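Long-range contacts in copper-containing nitrite reductase (Hyphomicrobium denitrificans 1NES1, PDB 6TFO), which probably reduces nitrite to nitric oxide with electrons from cytochrome c, working as a copper-containing homotrimer: residues F367-E372 / Y414-H419; A337-H342 / V429-V434; V352-G357 / T402-K407; D375-L380 / T389-V394. One frame throughout, in Å; residues are numbered along the deposited sequence.

Contact 1. Residues F367-E372 / Y414-H419; sequences FHVIGE and YVLVDH. With CU (copper (II) ion), chain E.
His-368 holds CG anti to its backbone N (chi1 171°). His-419 sets its CG at chi1 -145°, off a staggered position. The side chains lie side by side, their rings nearly perpendicular. CD2, on the edge of the His-419 ring, sits over one face of His-368, 3.7 Å from His-368 CD2. This is an edge-to-face pair with planes at 82°. His-419 NE2 binds the copper ion at 2.1 Å. His-368 NE2 stays 3.7 Å from the copper, and its ND1 is hydrogen-bonded to Gln-392 O. Behind the rings the strands pair antiparallel, with Val-417 N to His-368 O at 3.0 Å and Ile-370 N to Val-415 O at 2.8 Å. On the histidine face, Ile-370 CD1 packs on Val-417 CG1. On the other face, Leu-416 CD2 meets the edge of the Phe-367 ring at CZ, 3.9 Å away. His-227 and His-262 of a neighbouring subunit complete the metal's protein ligands. Three histidines from two chains are the mark of the type 2 copper of these reductases, where nitrite is reduced. The metal site therefore depends on assembly, and His-368 lies beside the metal without binding it.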
loop_
_atom_site.group_PDB
_atom_site.type_symbol
_atom_site.label_atom_id
_atom_site.label_comp_id
_atom_site.label_asym_id
_atom_site.label_seq_id
_atom_site.Cartn_x
_atom_site.Cartn_y
_atom_site.Cartn_z
ATOM N N PHE C 367 29.589 28.525 -9.208
ATOM C CA PHE C 367 29.252 29.567 -10.213
ATOM C C PHE C 367 30.320 29.564 -11.294
ATOM O O PHE C 367 31.524 29.528 -10.964
ATOM C CB PHE C 367 29.110 30.952 -9.592
ATOM C CG PHE C 367 28.644 31.991 -10.579
ATOM C CD1 PHE C 367 27.383 31.924 -11.133
ATOM C CD2 PHE C 367 29.474 33.025 -10.971
ATOM C CE1 PHE C 367 26.950 32.885 -12.030
ATOM C CE2 PHE C 367 29.042 33.989 -11.868
ATOM C CZ PHE C 367 27.783 33.916 -12.400
ATOM N N HIS C 368 29.875 29.585 -12.543
ATOM C CA HIS C 368 30.714 29.385 -13.748
ATOM C C HIS C 368 30.013 30.024 -14.937
ATOM O O HIS C 368 28.777 30.028 -14.967
ATOM C CB HIS C 368 30.959 27.899 -13.985
ATOM C CG HIS C 368 31.613 27.597 -15.290
ATOM N ND1 HIS C 368 32.990 27.606 -15.458
ATOM C CD2 HIS C 368 31.090 27.233 -16.480
ATOM C CE1 HIS C 368 33.279 27.270 -16.698
ATOM N NE2 HIS C 368 32.135 27.030 -17.339
ATOM N N VAL C 369 30.779 30.580 -15.858
ATOM C CA VAL C 369 30.227 31.163 -17.110
ATOM C C VAL C 369 30.825 30.352 -18.240
ATOM O O VAL C 369 32.046 30.434 -18.409
ATOM C CB VAL C 369 30.552 32.655 -17.253
ATOM C CG1 VAL C 369 30.175 33.164 -18.631
ATOM C CG2 VAL C 369 29.880 33.468 -16.156
ATOM N N ILE C 370 29.994 29.570 -18.919
ATOM C CA ILE C 370 30.446 28.665 -20.008
ATOM C C ILE C 370 31.018 29.555 -21.115
ATOM O O ILE C 370 30.317 30.528 -21.499
ATOM C CB ILE C 370 29.301 27.739 -20.480
ATOM C CG1 ILE C 370 28.652 26.991 -19.307
ATOM C CG2 ILE C 370 29.806 26.768 -21.530
ATOM C CD1 ILE C 370 27.559 26.023 -19.712
ATOM N N GLY C 371 32.263 29.291 -21.533
ATOM C CA GLY C 371 32.943 30.024 -22.631
ATOM C C GLY C 371 33.818 31.176 -22.156
ATOM O O GLY C 371 34.484 31.799 -23.004
ATOM N N GLU C 372 33.847 31.441 -20.849
ATOM C CA GLU C 372 34.701 32.489 -20.229
ATOM C C GLU C 372 35.464 31.915 -19.029
ATOM O O GLU C 372 35.138 30.791 -18.556
ATOM C CB GLU C 372 33.873 33.705 -19.806
ATOM C CG GLU C 372 33.848 34.820 -20.849
ATOM C CD GLU C 372 35.178 35.499 -21.123
ATOM O OE1 GLU C 372 35.290 36.161 -22.187
ATOM O OE2 GLU C 372 36.092 35.378 -20.266
ATOM N N TYR C 414 27.189 33.680 -23.754
ATOM C CA TYR C 414 27.916 33.119 -22.593
ATOM C C TYR C 414 26.858 32.696 -21.571
ATOM O O TYR C 414 25.855 33.425 -21.382
ATOM C CB TYR C 414 28.949 34.127 -22.090
ATOM C CG TYR C 414 30.063 34.425 -23.068
ATOM C CD1 TYR C 414 31.202 33.629 -23.133
ATOM C CD2 TYR C 414 29.992 35.520 -23.921
ATOM C CE1 TYR C 414 32.234 33.913 -24.018
ATOM C CE2 TYR C 414 31.018 35.822 -24.802
ATOM C CZ TYR C 414 32.150 35.021 -24.846
ATOM O OH TYR C 414 33.175 35.307 -25.707
ATOM N N VAL C 415 27.040 31.529 -20.958
ATOM C CA VAL C 415 25.958 30.899 -20.153
ATOM C C VAL C 415 26.380 30.811 -18.694
ATOM O O VAL C 415 27.310 30.054 -18.412
ATOM C CB VAL C 415 25.578 29.519 -20.707
ATOM C CG1 VAL C 415 24.477 28.883 -19.880
ATOM C CG2 VAL C 415 25.155 29.611 -22.164
ATOM N N LEU C 416 25.651 31.516 -17.825
ATOM C CA LEU C 416 25.780 31.447 -16.348
ATOM C C LEU C 416 25.135 30.149 -15.846
ATOM O O LEU C 416 23.965 29.908 -16.184
ATOM C CB LEU C 416 25.062 32.649 -15.724
ATOM C CG LEU C 416 25.742 34.015 -15.832
ATOM C CD1 LEU C 416 25.757 34.518 -17.274
ATOM C CD2 LEU C 416 25.025 35.016 -14.934
ATOM N N VAL C 417 25.857 29.361 -15.046
ATOM C CA VAL C 417 25.367 28.076 -14.465
ATOM C C VAL C 417 25.876 27.929 -13.032
ATOM O O VAL C 417 26.932 28.518 -12.692
ATOM C CB VAL C 417 25.800 26.852 -15.298
ATOM C CG1 VAL C 417 25.337 26.964 -16.746
ATOM C CG2 VAL C 417 27.303 26.598 -15.225
ATOM N N ASP C 418 25.152 27.143 -12.235
ATOM C CA ASP C 418 25.708 26.407 -11.069
ATOM C C ASP C 418 26.222 25.092 -11.656
ATOM O O ASP C 418 25.452 24.446 -12.339
ATOM C CB ASP C 418 24.634 26.264 -10.002
ATOM C CG ASP C 418 25.069 25.579 -8.731
ATOM O OD1 ASP C 418 26.112 24.864 -8.771
ATOM O OD2 ASP C 418 24.352 25.770 -7.706
ATOM N N HIS C 419 27.503 24.773 -11.519
ATOM C CA HIS C 419 28.133 23.649 -12.265
ATOM C C HIS C 419 27.771 22.315 -11.596
ATOM O O HIS C 419 28.331 21.277 -12.018
ATOM C CB HIS C 419 29.657 23.849 -12.412
ATOM C CG HIS C 419 30.190 23.341 -13.709
ATOM N ND1 HIS C 419 30.301 21.998 -13.983
ATOM C CD2 HIS C 419 30.610 23.991 -14.817
ATOM C CE1 HIS C 419 30.776 21.847 -15.203
ATOM N NE2 HIS C 419 30.972 23.050 -15.742
HETATM CU CU CU E . 31.392 23.479 -17.772
#

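Contact 2. Residues A337-H342 / V429-V434; sequences ALTRTH and VGFLNV
Thr-339 lays its methyl CG2 over one face of the Phe-431 ring. CG2 is 3.6 Å from the ring centroid and 15° off the ring normal, a CH-pi contact. The methyl is anti to the carbonyl carbon of Thr-339, beside its backbone N. Thr-339 CB joins in, 3.6 Å from Phe-431 CD2. The same methyl also touches Val-429 O. Beside this, Phe-431 N gives a short, nearly straight hydrogen bond to Leu-338 O, at 2.7 Å and 170°. The donor lies above the plane of that carbonyl. Gly-430 has no side chain, and Leu-338 CB comes within 3.5 Å of its CA. Two waters tie the margins. One accepts from Leu-338 N and donates to Val-429 O at 2.7 Å. The other donates to Thr-339 O and accepts from Asn-433 ND2 at 2.6 Å. Further out, a wider pi-type turn shapes the helix, with His-342 N bonded to Ala-337 O. Arg-413 makes a cation-pi contact with the Phe-431 ring, and Leu-338 packs on Leu-344. The contact thus fastens the short helix 337-341 to a sheet of the C-terminal cupredoxin-type sandwich. The helix runs at 62° to strand 430-434. That strand lies between strand 344-345, parallel to it, and strand 412-418, antiparallel to it.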
loop_
_atom_site.group_PDB
_atom_site.type_symbol
_atom_site.label_atom_id
_atom_site.label_comp_id
_atom_site.label_asym_id
_atom_site.label_seq_id
_atom_site.Cartn_x
_atom_site.Cartn_y
_atom_site.Cartn_z
ATOM N N ALA C 337 14.314 33.854 -16.172
ATOM C CA ALA C 337 14.716 35.180 -15.646
ATOM C C ALA C 337 15.838 35.777 -16.506
ATOM O O ALA C 337 15.655 36.885 -17.003
ATOM C CB ALA C 337 15.148 35.059 -14.212
ATOM N N LEU C 338 16.942 35.049 -16.692
ATOM C CA LEU C 338 18.183 35.561 -17.326
ATOM C C LEU C 338 18.377 34.940 -18.713
ATOM O O LEU C 338 19.491 35.081 -19.250
ATOM C CB LEU C 338 19.375 35.226 -16.431
ATOM C CG LEU C 338 19.332 35.817 -15.025
ATOM C CD1 LEU C 338 20.719 35.801 -14.417
ATOM C CD2 LEU C 338 18.744 37.224 -15.010
ATOM N N THR C 339 17.342 34.287 -19.261
ATOM C CA THR C 339 17.347 33.766 -20.655
ATOM C C THR C 339 16.269 34.468 -21.495
ATOM O O THR C 339 16.613 34.964 -22.556
ATOM C CB THR C 339 17.166 32.246 -20.694
ATOM O OG1 THR C 339 15.884 31.983 -20.120
ATOM C CG2 THR C 339 18.265 31.495 -19.966
ATOM N N ARG C 340 15.013 34.489 -21.050
ATOM C CA ARG C 340 13.866 35.005 -21.838
ATOM C C ARG C 340 13.517 36.426 -21.377
ATOM O O ARG C 340 13.513 37.325 -22.224
ATOM C CB ARG C 340 12.654 34.072 -21.720
ATOM C CG ARG C 340 12.807 32.691 -22.355
ATOM C CD ARG C 340 11.519 31.847 -22.341
ATOM N NE ARG C 340 10.608 32.115 -21.217
ATOM C CZ ARG C 340 10.375 31.331 -20.162
ATOM N NH1 ARG C 340 9.536 31.746 -19.228
ATOM N NH2 ARG C 340 10.970 30.159 -20.030
ATOM N N THR C 341 13.225 36.641 -20.096
ATOM C CA THR C 341 12.589 37.901 -19.631
ATOM C C THR C 341 13.632 39.013 -19.442
ATOM O O THR C 341 13.322 40.147 -19.829
ATOM C CB THR C 341 11.706 37.662 -18.400
ATOM O OG1 THR C 341 12.413 36.816 -17.503
ATOM C CG2 THR C 341 10.381 37.017 -18.748
ATOM N N HIS C 342 14.803 38.741 -18.860
ATOM C CA HIS C 342 15.812 39.785 -18.533
ATOM C C HIS C 342 17.228 39.246 -18.707
ATOM O O HIS C 342 17.985 39.155 -17.739
ATOM C CB HIS C 342 15.612 40.282 -17.093
ATOM C CG HIS C 342 14.278 40.884 -16.804
ATOM N ND1 HIS C 342 14.036 42.223 -16.951
ATOM C CD2 HIS C 342 13.134 40.348 -16.328
ATOM C CE1 HIS C 342 12.796 42.487 -16.602
ATOM N NE2 HIS C 342 12.228 41.355 -16.204
ATOM N N VAL C 429 19.767 28.552 -15.213
ATOM C CA VAL C 429 20.611 28.885 -16.397
ATOM C C VAL C 429 20.323 30.347 -16.771
ATOM O O VAL C 429 19.172 30.795 -16.585
ATOM C CB VAL C 429 20.344 27.896 -17.542
ATOM C CG1 VAL C 429 18.933 28.050 -18.073
ATOM C CG2 VAL C 429 21.336 28.027 -18.676
ATOM N N GLY C 430 21.359 31.085 -17.180
ATOM C CA GLY C 430 21.264 32.488 -17.630
ATOM C C GLY C 430 22.117 32.706 -18.866
ATOM O O GLY C 430 23.102 31.944 -19.085
ATOM N N PHE C 431 21.757 33.716 -19.651
ATOM C CA PHE C 431 22.488 34.117 -20.878
ATOM C C PHE C 431 23.114 35.510 -20.711
ATOM O O PHE C 431 22.465 36.463 -20.199
ATOM C CB PHE C 431 21.547 34.043 -22.070
ATOM C CG PHE C 431 21.072 32.658 -22.402
ATOM C CD1 PHE C 431 21.857 31.551 -22.112
ATOM C CD2 PHE C 431 19.854 32.465 -23.040
ATOM C CE1 PHE C 431 21.426 30.274 -22.438
ATOM C CE2 PHE C 431 19.429 31.191 -23.373
ATOM C CZ PHE C 431 20.212 30.097 -23.076
ATOM N N LEU C 432 24.385 35.596 -21.096
ATOM C CA LEU C 432 25.113 36.856 -21.388
ATOM C C LEU C 432 25.310 36.909 -22.902
ATOM O O LEU C 432 26.160 36.120 -23.422
ATOM C CB LEU C 432 26.450 36.859 -20.642
ATOM C CG LEU C 432 27.431 37.966 -21.022
ATOM C CD1 LEU C 432 26.784 39.342 -20.937
ATOM C CD2 LEU C 432 28.645 37.906 -20.120
ATOM N N ASN C 433 24.519 37.761 -23.564
ATOM C CA ASN C 433 24.474 37.888 -25.039
ATOM C C ASN C 433 25.474 38.973 -25.460
ATOM O O ASN C 433 25.401 40.100 -24.913
ATOM C CB ASN C 433 23.048 38.161 -25.509
ATOM C CG ASN C 433 22.098 37.045 -25.122
ATOM O OD1 ASN C 433 22.356 35.881 -25.405
ATOM N ND2 ASN C 433 20.998 37.383 -24.472
ATOM N N VAL C 434 26.395 38.620 -26.360
ATOM C CA VAL C 434 27.518 39.478 -26.828
ATOM C C VAL C 434 27.674 39.257 -28.340
ATOM O O VAL C 434 28.279 38.231 -28.723
ATOM C CB VAL C 434 28.818 39.128 -26.081
ATOM C CG1 VAL C 434 29.946 40.096 -26.419
ATOM C CG2 VAL C 434 28.622 39.066 -24.576
HETATM O O HOH W 1 17.724 32.670 -15.207
HETATM O O HOH W 2 18.925 35.743 -24.320
#

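Contact 3. Residues V352-G357 / T402-K407; sequences VRIFFG and TIVDFK
Val-352 to Phe-356 pair in antiparallel register with Phe-406 to Thr-402, the axes running 161° apart in direction. Six backbone hydrogen bonds join them, two in each of the pairs Val-352 with Phe-406, Ile-354 with Val-404 and Phe-356 with Thr-402. The shortest is Val-352 N to Phe-406 O, 2.8 Å and 173°. In the non-hydrogen-bonded pair Arg-353 with Asp-405 the chains draw close, and Asp-405 CA comes 2.9 Å from Val-352 O. The two strands are central in one sheet of a cupredoxin-type beta sandwich. Strand 293-302 flanks 351-360, and strand 374-377 flanks 400-407. On the face of Val-352 and Ile-354, Phe-406 CG sits between its backbone N and carbonyl carbon (chi1 51°), which starts the ring off alongside Val-352. Val-352 CB lies over one face of that ring, toward the rim. Ile-354 CD1 meets its edge at CE1, 4.0 Å away. On the other face, Ile-403 CG2 presses on Arg-353 CD at a tight 3.3 Å. Ile-403 CG1 packs on Phe-355 CD1 at 3.7 Å, the two side chains pointing the same way. The guanidinium of Arg-353 goes on to a salt bridge with Glu-294, while Asp-405 OD1 is hydrogen-bonded to His-376 ND1.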
loop_
_atom_site.group_PDB
_atom_site.type_symbol
_atom_site.label_atom_id
_atom_site.label_comp_id
_atom_site.label_asym_id
_atom_site.label_seq_id
_atom_site.Cartn_x
_atom_site.Cartn_y
_atom_site.Cartn_z
ATOM N N VAL C 352 33.638 43.110 -17.844
ATOM C CA VAL C 352 32.315 42.889 -17.210
ATOM C C VAL C 352 32.560 42.475 -15.758
ATOM O O VAL C 352 33.463 41.624 -15.523
ATOM C CB VAL C 352 31.537 41.811 -17.980
ATOM C CG1 VAL C 352 30.281 41.395 -17.228
ATOM C CG2 VAL C 352 31.214 42.279 -19.387
ATOM N N ARG C 353 31.823 43.074 -14.826
ATOM C CA ARG C 353 31.798 42.618 -13.414
ATOM C C ARG C 353 30.404 42.051 -13.107
ATOM O O ARG C 353 29.404 42.752 -13.363
ATOM C CB ARG C 353 32.150 43.737 -12.427
ATOM C CG ARG C 353 31.806 43.368 -10.992
ATOM C CD ARG C 353 32.510 44.194 -9.952
ATOM N NE ARG C 353 32.439 45.593 -10.296
ATOM C CZ ARG C 353 33.480 46.400 -10.436
ATOM N NH1 ARG C 353 33.275 47.660 -10.761
ATOM N NH2 ARG C 353 34.709 45.970 -10.225
ATOM N N ILE C 354 30.348 40.848 -12.531
ATOM C CA ILE C 354 29.098 40.259 -11.962
ATOM C C ILE C 354 29.218 40.245 -10.434
ATOM O O ILE C 354 30.133 39.574 -9.911
ATOM C CB ILE C 354 28.837 38.853 -12.528
ATOM C CG1 ILE C 354 28.827 38.846 -14.062
ATOM C CG2 ILE C 354 27.555 38.293 -11.935
ATOM C CD1 ILE C 354 28.745 37.479 -14.684
ATOM N N PHE C 355 28.352 41.003 -9.754
ATOM C CA PHE C 355 28.034 40.812 -8.319
ATOM C C PHE C 355 27.095 39.606 -8.206
ATOM O O PHE C 355 25.925 39.702 -8.634
ATOM C CB PHE C 355 27.375 42.054 -7.727
ATOM C CG PHE C 355 28.212 43.296 -7.811
ATOM C CD1 PHE C 355 29.262 43.488 -6.941
ATOM C CD2 PHE C 355 27.942 44.261 -8.757
ATOM C CE1 PHE C 355 30.041 44.635 -7.022
ATOM C CE2 PHE C 355 28.717 45.407 -8.830
ATOM C CZ PHE C 355 29.764 45.595 -7.964
ATOM N N PHE C 356 27.613 38.493 -7.683
ATOM C CA PHE C 356 26.905 37.192 -7.590
ATOM C C PHE C 356 26.787 36.786 -6.124
ATOM O O PHE C 356 27.819 36.601 -5.465
ATOM C CB PHE C 356 27.622 36.085 -8.363
ATOM C CG PHE C 356 26.930 34.751 -8.252
ATOM C CD1 PHE C 356 25.747 34.511 -8.922
ATOM C CD2 PHE C 356 27.442 33.750 -7.443
ATOM C CE1 PHE C 356 25.106 33.285 -8.802
ATOM C CE2 PHE C 356 26.799 32.529 -7.321
ATOM C CZ PHE C 356 25.627 32.300 -7.995
ATOM N N GLY C 357 25.550 36.613 -5.662
ATOM C CA GLY C 357 25.267 36.156 -4.292
ATOM C C GLY C 357 24.275 35.013 -4.270
ATOM O O GLY C 357 23.461 34.909 -5.189
ATOM N N THR C 402 30.198 36.993 -3.942
ATOM C CA THR C 402 31.522 37.189 -4.561
ATOM C C THR C 402 31.383 38.247 -5.657
ATOM O O THR C 402 30.236 38.714 -5.930
ATOM C CB THR C 402 32.112 35.881 -5.112
ATOM O OG1 THR C 402 33.495 36.088 -5.428
ATOM C CG2 THR C 402 31.423 35.390 -6.362
ATOM N N ILE C 403 32.530 38.628 -6.209
ATOM C CA ILE C 403 32.650 39.487 -7.406
ATOM C C ILE C 403 33.538 38.724 -8.373
ATOM O O ILE C 403 34.577 38.220 -7.931
ATOM C CB ILE C 403 33.239 40.851 -7.021
ATOM C CG1 ILE C 403 32.286 41.622 -6.102
ATOM C CG2 ILE C 403 33.617 41.636 -8.263
ATOM C CD1 ILE C 403 32.916 42.817 -5.420
ATOM N N VAL C 404 33.113 38.603 -9.618
ATOM C CA VAL C 404 33.970 38.088 -10.712
ATOM C C VAL C 404 34.009 39.178 -11.782
ATOM O O VAL C 404 32.996 39.881 -11.941
ATOM C CB VAL C 404 33.462 36.750 -11.276
ATOM C CG1 VAL C 404 33.452 35.661 -10.215
ATOM C CG2 VAL C 404 32.098 36.893 -11.927
ATOM N N ASP C 405 35.143 39.323 -12.460
ATOM C CA ASP C 405 35.232 40.139 -13.695
ATOM C C ASP C 405 36.014 39.352 -14.745
ATOM O O ASP C 405 36.757 38.424 -14.389
ATOM C CB ASP C 405 35.779 41.541 -13.405
ATOM C CG ASP C 405 37.139 41.595 -12.727
ATOM O OD1 ASP C 405 38.142 41.136 -13.361
ATOM O OD2 ASP C 405 37.188 42.112 -11.576
ATOM N N PHE C 406 35.800 39.702 -15.998
ATOM C CA PHE C 406 36.510 39.128 -17.159
ATOM C C PHE C 406 36.359 40.119 -18.312
ATOM O O PHE C 406 35.441 40.980 -18.270
ATOM C CB PHE C 406 35.961 37.737 -17.466
ATOM C CG PHE C 406 34.458 37.694 -17.577
ATOM C CD1 PHE C 406 33.671 37.512 -16.452
ATOM C CD2 PHE C 406 33.836 37.867 -18.804
ATOM C CE1 PHE C 406 32.293 37.494 -16.552
ATOM C CE2 PHE C 406 32.456 37.868 -18.901
ATOM C CZ PHE C 406 31.689 37.676 -17.774
ATOM N N LYS C 407 37.264 40.037 -19.286
ATOM C CA LYS C 407 37.189 40.836 -20.532
ATOM C C LYS C 407 36.525 39.963 -21.577
ATOM O O LYS C 407 36.932 38.792 -21.732
ATOM C CB LYS C 407 38.549 41.326 -21.051
ATOM C CG LYS C 407 38.456 42.531 -21.981
ATOM C CD LYS C 407 39.659 42.782 -22.840
ATOM C CE LYS C 407 39.622 44.154 -23.478
ATOM N NZ LYS C 407 40.975 44.627 -23.853
#

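Contact 4. Residues D375-L380 / T389-V394; sequences DHVYAL and TGVQTV
Asp-375 O takes one hydrogen bond and one CA-H...O contact from the other strand. Gly-390 N donates the hydrogen bond, 3.2 Å at 151°, from above the carbonyl plane. Thr-389 CA makes the CA-H...O contact with Asp-375 O at 3.1 Å. With Thr-389 OG1 between the backbone N and the carbonyl carbon (chi1 50°), CG2 falls anti to the carbonyl carbon and touches the same oxygen. It also crosses to the imidazole of His-376, 3.8 Å from CD2. These residues belong to the hairpin of strands 374-377 and 388-391, at one margin of a cupredoxin sheet. Bulges bend both strands. Asp-375 and His-376 together face Asp-405 in a classic bulge, and Gly-390 and Val-391 face Phe-374 in a G1 bulge, with Gly-390 at positive phi. Past the bulges Val-377 turns toward the second segment and uses both methyls. Its CG2 stays within the hairpin and meets Val-391 CB at 3.6 Å, the side chains crossing at about a right angle. Its CG1 slides past Val-394 CG2 at 3.8 Å, packing across to strand 393-396 of the other sheet. Leu-380 of a neighbouring subunit packs on all three valines. Thr-389 OG1 hydrogen-bonds to Thr-384 of that subunit.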
loop_
_atom_site.group_PDB
_atom_site.type_symbol
_atom_site.label_atom_id
_atom_site.label_comp_id
_atom_site.label_asym_id
_atom_site.label_seq_id
_atom_site.Cartn_x
_atom_site.Cartn_y
_atom_site.Cartn_z
ATOM N N ASP C 375 38.845 36.532 -14.815
ATOM C CA ASP C 375 40.151 37.225 -14.698
ATOM C C ASP C 375 40.415 37.408 -13.205
ATOM O O ASP C 375 41.484 37.003 -12.774
ATOM C CB ASP C 375 40.171 38.534 -15.480
ATOM C CG ASP C 375 40.242 38.335 -16.985
ATOM O OD1 ASP C 375 40.745 37.303 -17.410
ATOM O OD2 ASP C 375 39.773 39.211 -17.725
ATOM N N HIS C 376 39.422 37.913 -12.462
ATOM C CA HIS C 376 39.477 38.169 -10.996
ATOM C C HIS C 376 38.266 37.538 -10.308
ATOM O O HIS C 376 37.162 37.644 -10.838
ATOM C CB HIS C 376 39.566 39.672 -10.705
ATOM C CG HIS C 376 40.739 40.306 -11.367
ATOM N ND1 HIS C 376 40.641 40.950 -12.592
ATOM C CD2 HIS C 376 42.043 40.327 -11.022
ATOM C CE1 HIS C 376 41.835 41.359 -12.955
ATOM N NE2 HIS C 376 42.706 40.991 -12.004
ATOM N N VAL C 377 38.504 36.906 -9.158
ATOM C CA VAL C 377 37.473 36.346 -8.245
ATOM C C VAL C 377 37.758 36.877 -6.849
ATOM O O VAL C 377 38.823 36.574 -6.296
ATOM C CB VAL C 377 37.481 34.804 -8.252
ATOM C CG1 VAL C 377 36.538 34.241 -7.189
ATOM C CG2 VAL C 377 37.172 34.237 -9.637
ATOM N N TYR C 378 36.823 37.615 -6.270
ATOM C CA TYR C 378 36.974 38.168 -4.903
ATOM C C TYR C 378 36.535 37.062 -3.945
ATOM O O TYR C 378 35.335 36.918 -3.696
ATOM C CB TYR C 378 36.232 39.504 -4.824
ATOM C CG TYR C 378 36.871 40.619 -5.627
ATOM C CD1 TYR C 378 36.909 40.581 -7.013
ATOM C CD2 TYR C 378 37.492 41.686 -5.001
ATOM C CE1 TYR C 378 37.498 41.589 -7.756
ATOM C CE2 TYR C 378 38.085 42.705 -5.723
ATOM C CZ TYR C 378 38.087 42.657 -7.104
ATOM O OH TYR C 378 38.697 43.662 -7.797
ATOM N N ALA C 379 37.479 36.232 -3.503
ATOM C CA ALA C 379 37.249 35.003 -2.714
ATOM C C ALA C 379 36.499 35.367 -1.425
ATOM O O ALA C 379 36.944 36.318 -0.694
ATOM C CB ALA C 379 38.552 34.304 -2.412
ATOM N N LEU C 380 35.392 34.652 -1.190
ATOM C CA LEU C 380 34.527 34.763 0.010
ATOM C C LEU C 380 33.971 36.184 0.093
ATOM O O LEU C 380 33.532 36.584 1.179
ATOM C CB LEU C 380 35.330 34.352 1.251
ATOM C CG LEU C 380 35.896 32.926 1.201
ATOM C CD1 LEU C 380 36.659 32.576 2.476
ATOM C CD2 LEU C 380 34.782 31.902 0.983
ATOM N N THR C 389 43.060 34.878 -9.535
ATOM C CA THR C 389 43.204 35.187 -10.978
ATOM C C THR C 389 43.129 33.889 -11.780
ATOM O O THR C 389 43.704 32.860 -11.323
ATOM C CB THR C 389 44.505 35.977 -11.247
ATOM O OG1 THR C 389 45.598 35.303 -10.635
ATOM C CG2 THR C 389 44.444 37.381 -10.701
ATOM N N GLY C 390 42.506 33.959 -12.964
ATOM C CA GLY C 390 42.414 32.816 -13.896
ATOM C C GLY C 390 41.719 31.639 -13.225
ATOM O O GLY C 390 42.392 30.573 -13.056
ATOM N N VAL C 391 40.452 31.852 -12.832
ATOM C CA VAL C 391 39.589 30.878 -12.096
ATOM C C VAL C 391 38.400 30.480 -12.984
ATOM O O VAL C 391 37.663 31.397 -13.427
ATOM C CB VAL C 391 39.128 31.468 -10.749
ATOM C CG1 VAL C 391 37.971 30.696 -10.122
ATOM C CG2 VAL C 391 40.290 31.580 -9.775
ATOM N N GLN C 392 38.212 29.170 -13.222
ATOM C CA GLN C 392 37.089 28.612 -14.044
ATOM C C GLN C 392 35.759 28.691 -13.291
ATOM O O GLN C 392 34.758 29.093 -13.929
ATOM C CB GLN C 392 37.315 27.155 -14.440
ATOM C CG GLN C 392 37.464 26.221 -13.251
ATOM C CD GLN C 392 38.139 24.959 -13.721
ATOM O OE1 GLN C 392 37.706 24.340 -14.710
ATOM N NE2 GLN C 392 39.218 24.594 -13.034
ATOM N N THR C 393 35.751 28.338 -11.993
ATOM C CA THR C 393 34.514 28.093 -11.203
ATOM C C THR C 393 34.746 28.424 -9.725
ATOM O O THR C 393 35.773 27.983 -9.173
ATOM C CB THR C 393 34.081 26.631 -11.393
ATOM O OG1 THR C 393 33.861 26.334 -12.783
ATOM C CG2 THR C 393 32.838 26.305 -10.595
ATOM N N VAL C 394 33.813 29.124 -9.082
ATOM C CA VAL C 394 33.955 29.493 -7.637
ATOM C C VAL C 394 32.732 29.033 -6.825
ATOM O O VAL C 394 31.605 29.400 -7.187
ATOM C CB VAL C 394 34.201 31.007 -7.478
ATOM C CG1 VAL C 394 33.231 31.830 -8.327
ATOM C CG2 VAL C 394 34.184 31.440 -6.005
#

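Overall arrangement
All four contacts lie in the C-terminal cupredoxin-type beta sandwich. Contacts 3 and 4 share one sheet through the adjacent strands 400-407 and 374-377, and their centres are about 9 Å apart. Contacts 1 and 2 share the other through 412-418 and 430-434, about 12 Å apart. Contact 4 also reaches this second sheet, because strand 393-396 pairs with 365-370. Contacts 2 and 4 are farthest apart, about 22 Å between centres. Along the chain contact 2 encloses the rest, contacts 1 and 3 interleave, and contact 4 lies within both. Phe-367 and Phe-356 stack between the sheets. Contacts 1 and 4 both meet the neighbouring subunit; contact 1 supplies one histidine to the copper shared between the two chains.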